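Local coordinates for protein proline dehydrogenase (Deinococcus radiodurans, PDB 4H6Q) that oxidises L-proline to delta-1-pyrroline-5-carboxylate with a bound FAD, passing the electrons to a quinone in the first step of proline degradation, at residues Q27-L32 and R285-Y290; L115-A120 and R152-E157; R235-V240 and F256-G261. One frame throughout, in Å; residues are numbered along the deposited sequence.

In the fold
The enzyme is a beta8-alpha8 barrel with FAD and the proline analogue TFB bound. Contact 1 joins the N-terminal helix 23-33 to the turn that leads into helix 288-296. Contact 3 joins helix 234-246 to strand 254-259. These two meet at the ligand pocket, where Y290 OH packs against L259 CD2 at 3.6 Å; both residues line the TFB site. Contact 2 pairs two outer helices on the other side of the chain's centre from contact 3. Its centre is 31 Å from that of contact 1 and 29 Å from that of contact 3. Even so, the A120 side chain is about 10 Å from that of the substrate-binding K100.

Contact 1 of 3, residues Q27-L32 and R285-Y290; sequences QKMWNL and RDWYAY. With TFB (tetrahydrofuran-2-carboxylic acid), chain D.
W30 and W287 meet ring to ring at a slant, and Y288 lies against the other side of W287. The six-membered ring of W30 and the five-membered ring of W287 have centroids 4.8 Å apart. Their planes are inclined at 46°, an oblique approach. W30 leads with the CE3-CZ3 side of its indole. W30 CE3 sits over one face of W287, toward the rim, with W287 CE2 at 3.5 Å. W30 CZ3 lies 3.6 Å from W287 NE1. On the opposite face of W287 comes Y288 CE1, also offset toward the rim. The W287 indole is therefore sandwiched between two aromatic side chains. Its chi1 of 44° sets CG between the backbone N and the carbonyl carbon, and the ring projects to the helix 27-32. M29 adds a contact at the ring edge, with its CG 4.1 Å from W287 CH2; M29 has two conformers, so this touch is less certain. The indole N-H of W287 is taken by E40 OE2, which ties down the polar corner of the ring. L64 also touches W287. Further along helix 288-296, Y290 turns to the substrate site. Y290 CD1 is 3.6 Å from OXT of TFB, and the Y290 ring makes a cation-pi contact with R294, which also hydrogen-bonds the ligand. No hydrogen bond crosses between the two segments. The N-terminal helix is held here by aromatic and apolar packing, while the E40 bond is likely to limit the turning of W287.

Contact 2 of 3, residues L115-A120 and R152-E157; sequences LGLTNA and RTLVGE
L117 is the first residue of 115-120 to meet the segment 152-157. Its chi1 of -177° puts CG anti to the backbone N and carries CD1 over to the next helix. There L117 CD1 lies 3.9 Å from L154 CD2 and equally far from L154 CG. The two side chains lie alongside each other but point opposite ways. L117 CD1 also comes within 4.4 Å of T153 CG2, while the T153 hydroxyl is bonded back to E149 O in its own helix. A120 closes the contact: its methyl is 4.1 Å from L154 CD1. L154 thus spreads its two methyls between L117 and A120, and it also touches R121 and I124, farther along helix 115-129. With an alanine in place of L154, the methyls of L117 and A120 are likely to face a gap between the helices. The two segments run at 27° to each other with axes 11.3 Å apart, as neighbouring outer helices of the beta8-alpha8 barrel. Just beyond, the R121-E157 salt bridge spans the same two helices. Across these segments the joint is purely apolar, so its cohesion rests on shape and burial.

Contact 3 of 3, residues R235-V240 and F256-G261; sequences RIIDDV and FQMLYG. With FAD (flavin-adenine dinucleotide), chain C.
V240 N bonds I236 O at 2.8 Å in the helical turn that faces strand 256-259. From that turn V240 and I237 both press on the ring of F256. V240 CG1 lies 4.0 Å from F256 CE1, and it is equally close to CZ. I237 CG2 comes to the same end of the ring, 3.9 Å from F256 CE1. F256 has its CG anti to the carbonyl carbon (chi1 -70°), which sends the ring out of the sheet to the helix. The ethyl branch of I237 runs on past the ring. Its CD1 reaches the end of M258, tip to tip, with I237 CD1 3.8 Å from M258 CE. M258 has two conformers, so this last touch is less certain. All four side chains are buried. Helix and strand run almost antiparallel, at 165°, with axes 11.3 Å apart. They belong to a beta-alpha-beta unit of the barrel: strand 227-230, helix 234-246 and strand 254-259. V229 of the first strand touches both V240 and F256 and so closes the apolar layer under the helix. Q257 and L259 meet the flavin instead. Q257 CB is 3.7 Å from C7M of FAD. Q257 OE1 accepts a hydrogen bond from NE of R189, a probable active-site residue, and Q257 NE2 is hydrogen-bonded to E255 OE1. L259 CD2 lies 3.5 Å from FAD C7, at the dimethylbenzene end of the isoalloxazine. The backbone joins in, with M258 C 3.8 Å from FAD C7M. L259 N is bonded to NE2 of H232, whose ND1 bonds the FAD.

Contact 1 of 3, residues Q27-L32 and R285-Y290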
loop_
_atom_site.group_PDB
_atom_site.type_symbol
_atom_site.label_atom_id
_atom_site.label_comp_id
_atom_site.label_asym_id
_atom_site.label_seq_id
_atom_site.Cartn_x
_atom_site.Cartn_y
_atom_site.Cartn_z
ATOM N N GLN A 27 5.229 23.510 14.099
ATOM C CA GLN A 27 5.246 23.823 12.668
ATOM C C GLN A 27 6.482 23.209 11.994
ATOM O O GLN A 27 6.378 22.642 10.913
ATOM C CB GLN A 27 5.221 25.337 12.444
ATOM C CG GLN A 27 5.264 25.787 10.923
ATOM C CD GLN A 27 4.129 25.283 10.011
ATOM O OE1 GLN A 27 4.205 24.171 9.472
ATOM N NE2 GLN A 27 3.114 26.141 9.757
ATOM N N LYS A 28 7.653 23.337 12.605
ATOM C CA LYS A 28 8.842 22.696 12.062
ATOM C C LYS A 28 8.709 21.175 11.937
ATOM O O LYS A 28 9.150 20.621 10.899
ATOM C CB LYS A 28 10.089 23.101 12.839
ATOM C CG LYS A 28 10.518 24.558 12.607
ATOM C CD LYS A 28 11.789 24.767 13.420
ATOM C CE LYS A 28 12.418 26.164 13.347
ATOM N NZ LYS A 28 13.234 26.454 14.576
ATOM N N MET A 29 8.052 20.496 12.906
ATOM C CA MET A 29 7.855 19.049 12.788
ATOM C C MET A 29 6.932 18.723 11.637
ATOM O O MET A 29 7.209 17.802 10.847
ATOM C CB MET A 29 7.302 18.457 14.063
ATOM C CG MET A 29 7.196 16.929 14.019
ATOM S SD MET A 29 8.855 16.162 13.967
ATOM C CE MET A 29 9.456 16.404 15.637
ATOM N N TRP A 30 5.855 19.497 11.506
ATOM C CA TRP A 30 4.967 19.336 10.359
ATOM C C TRP A 30 5.676 19.614 9.032
ATOM O O TRP A 30 5.471 18.876 8.066
ATOM C CB TRP A 30 3.711 20.186 10.524
ATOM C CG TRP A 30 2.832 20.194 9.299
ATOM C CD1 TRP A 30 2.522 21.269 8.552
ATOM C CD2 TRP A 30 2.183 19.070 8.685
ATOM N NE1 TRP A 30 1.703 20.907 7.519
ATOM C CE2 TRP A 30 1.487 19.558 7.565
ATOM C CE3 TRP A 30 2.114 17.703 8.977
ATOM C CZ2 TRP A 30 0.728 18.741 6.736
ATOM C CZ3 TRP A 30 1.394 16.879 8.138
ATOM C CH2 TRP A 30 0.691 17.401 7.043
ATOM N N ASN A 31 6.571 20.602 8.998
ATOM C CA ASN A 31 7.299 20.811 7.748
ATOM C C ASN A 31 8.152 19.607 7.385
ATOM O O ASN A 31 8.236 19.247 6.212
ATOM C CB ASN A 31 8.184 22.057 7.760
ATOM C CG ASN A 31 7.404 23.348 7.931
ATOM O OD1 ASN A 31 6.222 23.470 7.554
ATOM N ND2 ASN A 31 8.076 24.334 8.492
ATOM N N LEU A 32 8.776 18.988 8.382
ATOM C CA LEU A 32 9.515 17.759 8.149
ATOM C C LEU A 32 8.561 16.678 7.606
ATOM O O LEU A 32 8.837 16.030 6.575
ATOM C CB LEU A 32 10.192 17.314 9.449
ATOM C CG LEU A 32 11.048 16.063 9.409
ATOM C CD1 LEU A 32 12.151 16.200 8.341
ATOM C CD2 LEU A 32 11.668 15.766 10.778
ATOM N N ARG A 285 -4.879 13.699 9.633
ATOM C CA ARG A 285 -4.391 14.281 10.897
ATOM C C ARG A 285 -3.572 13.324 11.756
ATOM O O ARG A 285 -2.773 13.753 12.591
ATOM C CB ARG A 285 -5.564 14.837 11.715
ATOM C CG ARG A 285 -6.196 16.033 11.046
ATOM N N ASP A 286 -3.763 12.026 11.581
ATOM C CA ASP A 286 -3.098 11.034 12.439
ATOM C C ASP A 286 -1.846 10.481 11.725
ATOM O O ASP A 286 -1.773 9.304 11.382
ATOM C CB ASP A 286 -4.054 9.897 12.766
ATOM C CG ASP A 286 -3.634 9.108 13.962
ATOM O OD1 ASP A 286 -2.533 9.379 14.535
ATOM O OD2 ASP A 286 -4.438 8.208 14.324
ATOM N N TRP A 287 -0.857 11.342 11.534
ATOM C CA TRP A 287 0.272 11.011 10.697
ATOM C C TRP A 287 1.498 10.535 11.448
ATOM O O TRP A 287 2.489 10.169 10.831
ATOM C CB TRP A 287 0.657 12.213 9.803
ATOM C CG TRP A 287 0.679 13.582 10.484
ATOM C CD1 TRP A 287 -0.329 14.498 10.498
ATOM C CD2 TRP A 287 1.770 14.193 11.198
ATOM N NE1 TRP A 287 0.038 15.621 11.192
ATOM C CE2 TRP A 287 1.329 15.474 11.620
ATOM C CE3 TRP A 287 3.072 13.775 11.543
ATOM C CZ2 TRP A 287 2.155 16.350 12.368
ATOM C CZ3 TRP A 287 3.884 14.652 12.260
ATOM C CH2 TRP A 287 3.425 15.912 12.666
ATOM N N TYR A 288 1.445 10.518 12.777
ATOM C CA TYR A 288 2.646 10.246 13.596
ATOM C C TYR A 288 3.244 8.864 13.396
ATOM O O TYR A 288 4.479 8.725 13.325
ATOM C CB TYR A 288 2.368 10.509 15.086
ATOM C CG TYR A 288 1.910 11.934 15.281
ATOM C CD1 TYR A 288 2.839 12.978 15.305
ATOM C CD2 TYR A 288 0.563 12.251 15.331
ATOM C CE1 TYR A 288 2.456 14.270 15.461
ATOM C CE2 TYR A 288 0.156 13.557 15.458
ATOM C CZ TYR A 288 1.109 14.569 15.534
ATOM O OH TYR A 288 0.701 15.871 15.671
ATOM N N ALA A 289 2.407 7.836 13.276
ATOM C CA ALA A 289 2.940 6.473 13.179
ATOM C C ALA A 289 3.685 6.267 11.843
ATOM O O ALA A 289 4.849 5.838 11.788
ATOM C CB ALA A 289 1.829 5.416 13.332
ATOM N N TYR A 290 3.013 6.578 10.738
ATOM C CA TYR A 290 3.601 6.449 9.409
ATOM C C TYR A 290 4.869 7.312 9.317
ATOM O O TYR A 290 5.940 6.858 8.829
ATOM C CB TYR A 290 2.565 6.852 8.351
ATOM C CG TYR A 290 3.052 6.886 6.930
ATOM C CD1 TYR A 290 2.706 5.849 6.045
ATOM C CD2 TYR A 290 3.790 7.957 6.429
ATOM C CE1 TYR A 290 3.122 5.854 4.735
ATOM C CE2 TYR A 290 4.183 7.971 5.060
ATOM C CZ TYR A 290 3.861 6.903 4.257
ATOM O OH TYR A 290 4.229 6.861 2.915
HETATM O OA TFB D . 2.675 0.489 4.717
HETATM C CA TFB D . 3.880 1.179 5.025
HETATM C C TFB D . 3.709 2.027 6.268
HETATM O OB TFB D . 4.735 2.490 6.831
HETATM C CB TFB D . 4.184 2.042 3.874
HETATM C CG TFB D . 2.889 2.230 3.232
HETATM C CD TFB D . 2.012 1.102 3.615
HETATM O OXT TFB D . 2.551 2.285 6.764
#

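Contact 2 of 3, residues L115-A120 and R152-E157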
loop_
_atom_site.group_PDB
_atom_site.type_symbol
_atom_site.label_atom_id
_atom_site.label_comp_id
_atom_site.label_asym_id
_atom_site.label_seq_id
_atom_site.Cartn_x
_atom_site.Cartn_y
_atom_site.Cartn_z
ATOM N N LEU A 115 -15.435 -7.161 12.195
ATOM C CA LEU A 115 -15.751 -5.770 11.816
ATOM C C LEU A 115 -14.848 -5.225 10.709
ATOM O O LEU A 115 -15.293 -4.448 9.847
ATOM C CB LEU A 115 -15.587 -4.873 13.051
ATOM C CG LEU A 115 -15.971 -3.387 12.920
ATOM C CD1 LEU A 115 -17.400 -3.216 12.371
ATOM C CD2 LEU A 115 -15.765 -2.628 14.233
ATOM N N GLY A 116 -13.574 -5.632 10.685
ATOM C CA GLY A 116 -12.691 -5.313 9.576
ATOM C C GLY A 116 -13.221 -5.838 8.249
ATOM O O GLY A 116 -13.188 -5.123 7.230
ATOM N N LEU A 117 -13.692 -7.081 8.244
ATOM C CA LEU A 117 -14.251 -7.659 7.034
ATOM C C LEU A 117 -15.527 -6.916 6.608
ATOM O O LEU A 117 -15.706 -6.590 5.427
ATOM C CB LEU A 117 -14.550 -9.140 7.232
ATOM C CG LEU A 117 -15.081 -9.914 6.005
ATOM C CD1 LEU A 117 -13.993 -9.984 4.963
ATOM C CD2 LEU A 117 -15.486 -11.331 6.392
ATOM N N THR A 118 -16.425 -6.622 7.539
ATOM C CA THR A 118 -17.617 -5.937 7.061
ATOM C C THR A 118 -17.326 -4.505 6.625
ATOM O O THR A 118 -17.911 -4.082 5.613
ATOM C CB THR A 118 -18.751 -5.917 8.049
ATOM O OG1 THR A 118 -18.332 -5.159 9.178
ATOM C CG2 THR A 118 -19.100 -7.320 8.499
ATOM N N ASN A 119 -16.390 -3.794 7.251
ATOM C CA ASN A 119 -16.058 -2.460 6.748
ATOM C C ASN A 119 -15.313 -2.550 5.435
ATOM O O ASN A 119 -15.538 -1.703 4.545
ATOM C CB ASN A 119 -15.239 -1.677 7.786
ATOM C CG ASN A 119 -16.144 -1.080 8.872
ATOM O OD1 ASN A 119 -17.270 -0.636 8.595
ATOM N ND2 ASN A 119 -15.663 -1.071 10.136
ATOM N N ALA A 120 -14.413 -3.534 5.282
ATOM C CA ALA A 120 -13.705 -3.666 3.997
ATOM C C ALA A 120 -14.672 -3.949 2.850
ATOM O O ALA A 120 -14.490 -3.434 1.731
ATOM C CB ALA A 120 -12.641 -4.761 4.066
ATOM N N ARG A 152 -8.669 -13.623 0.532
ATOM C CA ARG A 152 -9.263 -14.674 -0.304
ATOM C C ARG A 152 -10.787 -14.548 -0.313
ATOM O O ARG A 152 -11.417 -14.624 -1.386
ATOM C CB ARG A 152 -8.810 -16.046 0.212
ATOM C CG ARG A 152 -9.462 -17.215 -0.500
ATOM C CD ARG A 152 -8.859 -18.566 -0.074
ATOM N NE ARG A 152 -7.496 -18.741 -0.579
ATOM C CZ ARG A 152 -7.184 -19.176 -1.801
ATOM N NH1 ARG A 152 -8.147 -19.495 -2.677
ATOM N NH2 ARG A 152 -5.897 -19.312 -2.169
ATOM N N THR A 153 -11.399 -14.322 0.858
ATOM C CA THR A 153 -12.846 -14.099 0.900
ATOM C C THR A 153 -13.277 -12.911 -0.004
ATOM O O THR A 153 -14.245 -13.003 -0.772
ATOM C CB THR A 153 -13.300 -13.852 2.344
ATOM O OG1 THR A 153 -13.023 -15.025 3.105
ATOM C CG2 THR A 153 -14.793 -13.491 2.442
ATOM N N LEU A 154 -12.553 -11.804 0.095
ATOM C CA LEU A 154 -12.925 -10.588 -0.595
ATOM C C LEU A 154 -12.710 -10.710 -2.100
ATOM O O LEU A 154 -13.508 -10.154 -2.890
ATOM C CB LEU A 154 -12.179 -9.366 -0.035
ATOM C CG LEU A 154 -12.634 -9.034 1.392
ATOM C CD1 LEU A 154 -11.586 -8.164 2.092
ATOM C CD2 LEU A 154 -14.037 -8.363 1.399
ATOM N N VAL A 155 -11.660 -11.404 -2.529
ATOM C CA VAL A 155 -11.490 -11.679 -3.967
ATOM C C VAL A 155 -12.701 -12.463 -4.495
ATOM O O VAL A 155 -13.244 -12.167 -5.583
ATOM C CB VAL A 155 -10.182 -12.460 -4.256
ATOM C CG1 VAL A 155 -10.155 -13.032 -5.703
ATOM C CG2 VAL A 155 -8.986 -11.567 -4.037
ATOM N N GLY A 156 -13.175 -13.443 -3.728
ATOM C CA GLY A 156 -14.355 -14.195 -4.099
ATOM C C GLY A 156 -15.601 -13.344 -4.272
ATOM O O GLY A 156 -16.418 -13.587 -5.171
ATOM N N GLU A 157 -15.737 -12.330 -3.414
ATOM C CA GLU A 157 -16.898 -11.437 -3.458
ATOM C C GLU A 157 -16.865 -10.308 -4.494
ATOM O O GLU A 157 -17.906 -9.972 -5.076
ATOM C CB GLU A 157 -17.183 -10.882 -2.060
ATOM C CG GLU A 157 -17.525 -11.964 -1.093
ATOM C CD GLU A 157 -17.641 -11.492 0.324
ATOM O OE1 GLU A 157 -17.507 -10.270 0.608
ATOM O OE2 GLU A 157 -17.883 -12.384 1.167
#

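Contact 3 of 3, residues R235-V240 and F256-G261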
loop_
_atom_site.group_PDB
_atom_site.type_symbol
_atom_site.label_atom_id
_atom_site.label_comp_id
_atom_site.label_asym_id
_atom_site.label_seq_id
_atom_site.Cartn_x
_atom_site.Cartn_y
_atom_site.Cartn_z
ATOM N N ARG A 235 19.143 -0.873 -7.078
ATOM C CA ARG A 235 19.747 -2.139 -7.514
ATOM C C ARG A 235 18.628 -3.141 -7.852
ATOM O O ARG A 235 18.694 -3.853 -8.871
ATOM C CB ARG A 235 20.661 -2.736 -6.453
ATOM N N ILE A 236 17.595 -3.176 -7.017
ATOM C CA ILE A 236 16.466 -4.069 -7.271
ATOM C C ILE A 236 15.671 -3.602 -8.503
ATOM O O ILE A 236 15.318 -4.428 -9.377
ATOM C CB ILE A 236 15.568 -4.223 -6.021
ATOM C CG1 ILE A 236 16.326 -5.029 -4.980
ATOM C CG2 ILE A 236 14.221 -4.896 -6.430
ATOM C CD1 ILE A 236 15.633 -5.008 -3.608
ATOM N N ILE A 237 15.392 -2.307 -8.569
ATOM C CA ILE A 237 14.631 -1.769 -9.711
ATOM C C ILE A 237 15.364 -2.109 -11.023
ATOM O O ILE A 237 14.724 -2.538 -12.005
ATOM C CB ILE A 237 14.437 -0.238 -9.555
ATOM C CG1 ILE A 237 13.437 0.049 -8.414
ATOM C CG2 ILE A 237 14.004 0.439 -10.872
ATOM C CD1 ILE A 237 13.457 1.438 -7.859
ATOM N N ASP A 238 16.680 -1.897 -11.097
ATOM C CA ASP A 238 17.406 -2.205 -12.326
ATOM C C ASP A 238 17.325 -3.703 -12.656
ATOM O O ASP A 238 17.214 -4.082 -13.830
ATOM C CB ASP A 238 18.879 -1.788 -12.233
ATOM C CG ASP A 238 19.075 -0.287 -12.193
ATOM O OD1 ASP A 238 18.134 0.442 -12.545
ATOM O OD2 ASP A 238 20.180 0.162 -11.791
ATOM N N ASP A 239 17.370 -4.563 -11.642
ATOM C CA ASP A 239 17.302 -6.008 -11.885
ATOM C C ASP A 239 15.891 -6.403 -12.351
ATOM O O ASP A 239 15.748 -7.303 -13.181
ATOM C CB ASP A 239 17.684 -6.803 -10.631
ATOM C CG ASP A 239 18.017 -8.230 -10.935
ATOM O OD1 ASP A 239 18.527 -8.524 -12.039
ATOM O OD2 ASP A 239 17.825 -9.062 -10.029
ATOM N N VAL A 240 14.850 -5.736 -11.833
ATOM C CA VAL A 240 13.487 -5.991 -12.327
ATOM C C VAL A 240 13.355 -5.578 -13.801
ATOM O O VAL A 240 12.773 -6.312 -14.599
ATOM C CB VAL A 240 12.407 -5.344 -11.436
ATOM C CG1 VAL A 240 11.002 -5.439 -12.100
ATOM C CG2 VAL A 240 12.415 -6.018 -10.047
ATOM N N PHE A 256 5.968 -0.115 -10.972
ATOM C CA PHE A 256 6.800 0.260 -9.817
ATOM C C PHE A 256 5.952 1.125 -8.905
ATOM O O PHE A 256 5.088 1.890 -9.358
ATOM C CB PHE A 256 8.035 1.042 -10.269
ATOM C CG PHE A 256 9.025 0.198 -11.015
ATOM C CD1 PHE A 256 9.775 -0.776 -10.354
ATOM C CD2 PHE A 256 9.112 0.296 -12.407
ATOM C CE1 PHE A 256 10.679 -1.565 -11.057
ATOM C CE2 PHE A 256 9.994 -0.468 -13.106
ATOM C CZ PHE A 256 10.783 -1.430 -12.446
ATOM N N GLN A 257 6.218 1.016 -7.592
ATOM C CA GLN A 257 5.552 1.880 -6.614
ATOM C C GLN A 257 6.544 2.435 -5.632
ATOM O O GLN A 257 7.522 1.764 -5.280
ATOM C CB GLN A 257 4.459 1.131 -5.827
ATOM C CG GLN A 257 3.290 0.666 -6.728
ATOM C CD GLN A 257 2.121 0.108 -5.923
ATOM O OE1 GLN A 257 2.242 -0.119 -4.714
ATOM N NE2 GLN A 257 0.992 -0.149 -6.584
ATOM N N MET A 258 6.325 3.701 -5.210
ATOM C CA MET A 258 7.230 4.397 -4.268
ATOM C C MET A 258 6.356 5.173 -3.292
ATOM O O MET A 258 5.181 5.498 -3.600
ATOM C CB MET A 258 8.081 5.428 -5.022
ATOM C CG MET A 258 9.207 4.801 -5.818
ATOM S SD MET A 258 8.703 4.377 -7.466
ATOM C CE MET A 258 10.170 3.405 -7.901
ATOM N N LEU A 259 6.931 5.492 -2.129
ATOM C CA LEU A 259 6.252 6.355 -1.176
ATOM C C LEU A 259 6.386 7.821 -1.590
ATOM O O LEU A 259 7.463 8.238 -2.084
ATOM C CB LEU A 259 6.770 6.144 0.258
ATOM C CG LEU A 259 6.693 4.696 0.816
ATOM C CD1 LEU A 259 7.265 4.667 2.274
ATOM C CD2 LEU A 259 5.274 4.202 0.803
ATOM N N TYR A 260 5.331 8.585 -1.341
ATOM C CA TYR A 260 5.370 10.039 -1.597
ATOM C C TYR A 260 6.638 10.646 -1.004
ATOM O O TYR A 260 6.953 10.421 0.198
ATOM C CB TYR A 260 4.119 10.653 -0.978
ATOM C CG TYR A 260 3.937 12.141 -1.168
ATOM C CD1 TYR A 260 3.689 12.737 -2.420
ATOM C CD2 TYR A 260 3.974 12.985 -0.057
ATOM C CE1 TYR A 260 3.432 14.149 -2.513
ATOM C CE2 TYR A 260 3.783 14.320 -0.150
ATOM C CZ TYR A 260 3.525 14.896 -1.340
ATOM O OH TYR A 260 3.360 16.273 -1.311
ATOM N N GLY A 261 7.377 11.423 -1.811
ATOM C CA GLY A 261 8.541 12.140 -1.310
ATOM C C GLY A 261 9.850 11.409 -1.378
ATOM O O GLY A 261 10.882 12.003 -1.038
HETATM P PA FAD C . 15.629 0.185 1.595
HETATM O O1A FAD C . 16.643 -0.938 1.356
HETATM O O2A FAD C . 15.155 0.406 2.973
HETATM O O5B FAD C . 16.056 1.535 1.097
HETATM C C5B FAD C . 16.521 1.686 -0.235
HETATM C C4B FAD C . 16.913 3.109 -0.570
HETATM O O4B FAD C . 15.724 3.842 -0.758
HETATM C C3B FAD C . 17.618 3.828 0.523
HETATM O O3B FAD C . 19.010 3.569 0.602
HETATM C C2B FAD C . 17.284 5.233 0.194
HETATM O O2B FAD C . 17.994 5.698 -0.932
HETATM C C1B FAD C . 15.840 5.106 -0.170
HETATM N N9A FAD C . 14.929 5.195 0.971
HETATM C C8A FAD C . 14.040 4.213 1.405
HETATM N N7A FAD C . 13.345 4.614 2.471
HETATM C C5A FAD C . 13.751 5.917 2.743
HETATM C C6A FAD C . 13.409 6.845 3.709
HETATM N N6A FAD C . 12.415 6.566 4.694
HETATM N N1A FAD C . 14.028 8.036 3.692
HETATM C C2A FAD C . 14.962 8.347 2.770
HETATM N N3A FAD C . 15.341 7.485 1.814
HETATM C C4A FAD C . 14.741 6.299 1.791
HETATM N N1 FAD C . 5.812 -2.567 4.055
HETATM C C2 FAD C . 4.897 -3.256 4.789
HETATM O O2 FAD C . 5.357 -3.991 5.772
HETATM N N3 FAD C . 3.554 -3.221 4.524
HETATM C C4 FAD C . 3.046 -2.458 3.479
HETATM O O4 FAD C . 1.719 -2.421 3.245
HETATM C C4X FAD C . 3.989 -1.691 2.662
HETATM N N5 FAD C . 3.548 -0.922 1.616
HETATM C C5X FAD C . 4.497 -0.261 0.869
HETATM C C6 FAD C . 4.080 0.527 -0.216
HETATM C C7 FAD C . 5.041 1.194 -1.018
HETATM C C7M FAD C . 4.589 2.050 -2.200
HETATM C C8 FAD C . 6.414 1.050 -0.705
HETATM C C8M FAD C . 7.467 1.735 -1.534
HETATM C C9 FAD C . 6.817 0.289 0.403
HETATM C C9A FAD C . 5.878 -0.374 1.168
HETATM N N10 FAD C . 6.318 -1.159 2.251
HETATM C C10 FAD C . 5.377 -1.811 3.008
HETATM C "C1'" FAD C . 7.727 -1.334 2.564
HETATM C "C2'" FAD C . 8.295 -0.492 3.664
HETATM O "O2'" FAD C . 7.571 0.732 3.638
HETATM C "C3'" FAD C . 9.787 -0.633 3.272
HETATM O "O3'" FAD C . 10.504 -1.600 3.978
HETATM C "C4'" FAD C . 10.586 0.605 3.153
HETATM O "O4'" FAD C . 9.932 1.362 2.198
HETATM C "C5'" FAD C . 11.992 0.231 2.707
HETATM O "O5'" FAD C . 12.315 0.981 1.576
HETATM P P FAD C . 12.953 0.333 0.270
HETATM O O1P FAD C . 12.305 -0.951 -0.333
HETATM O O2P FAD C . 13.208 1.579 -0.621
HETATM O O3P FAD C . 14.469 -0.077 0.645
#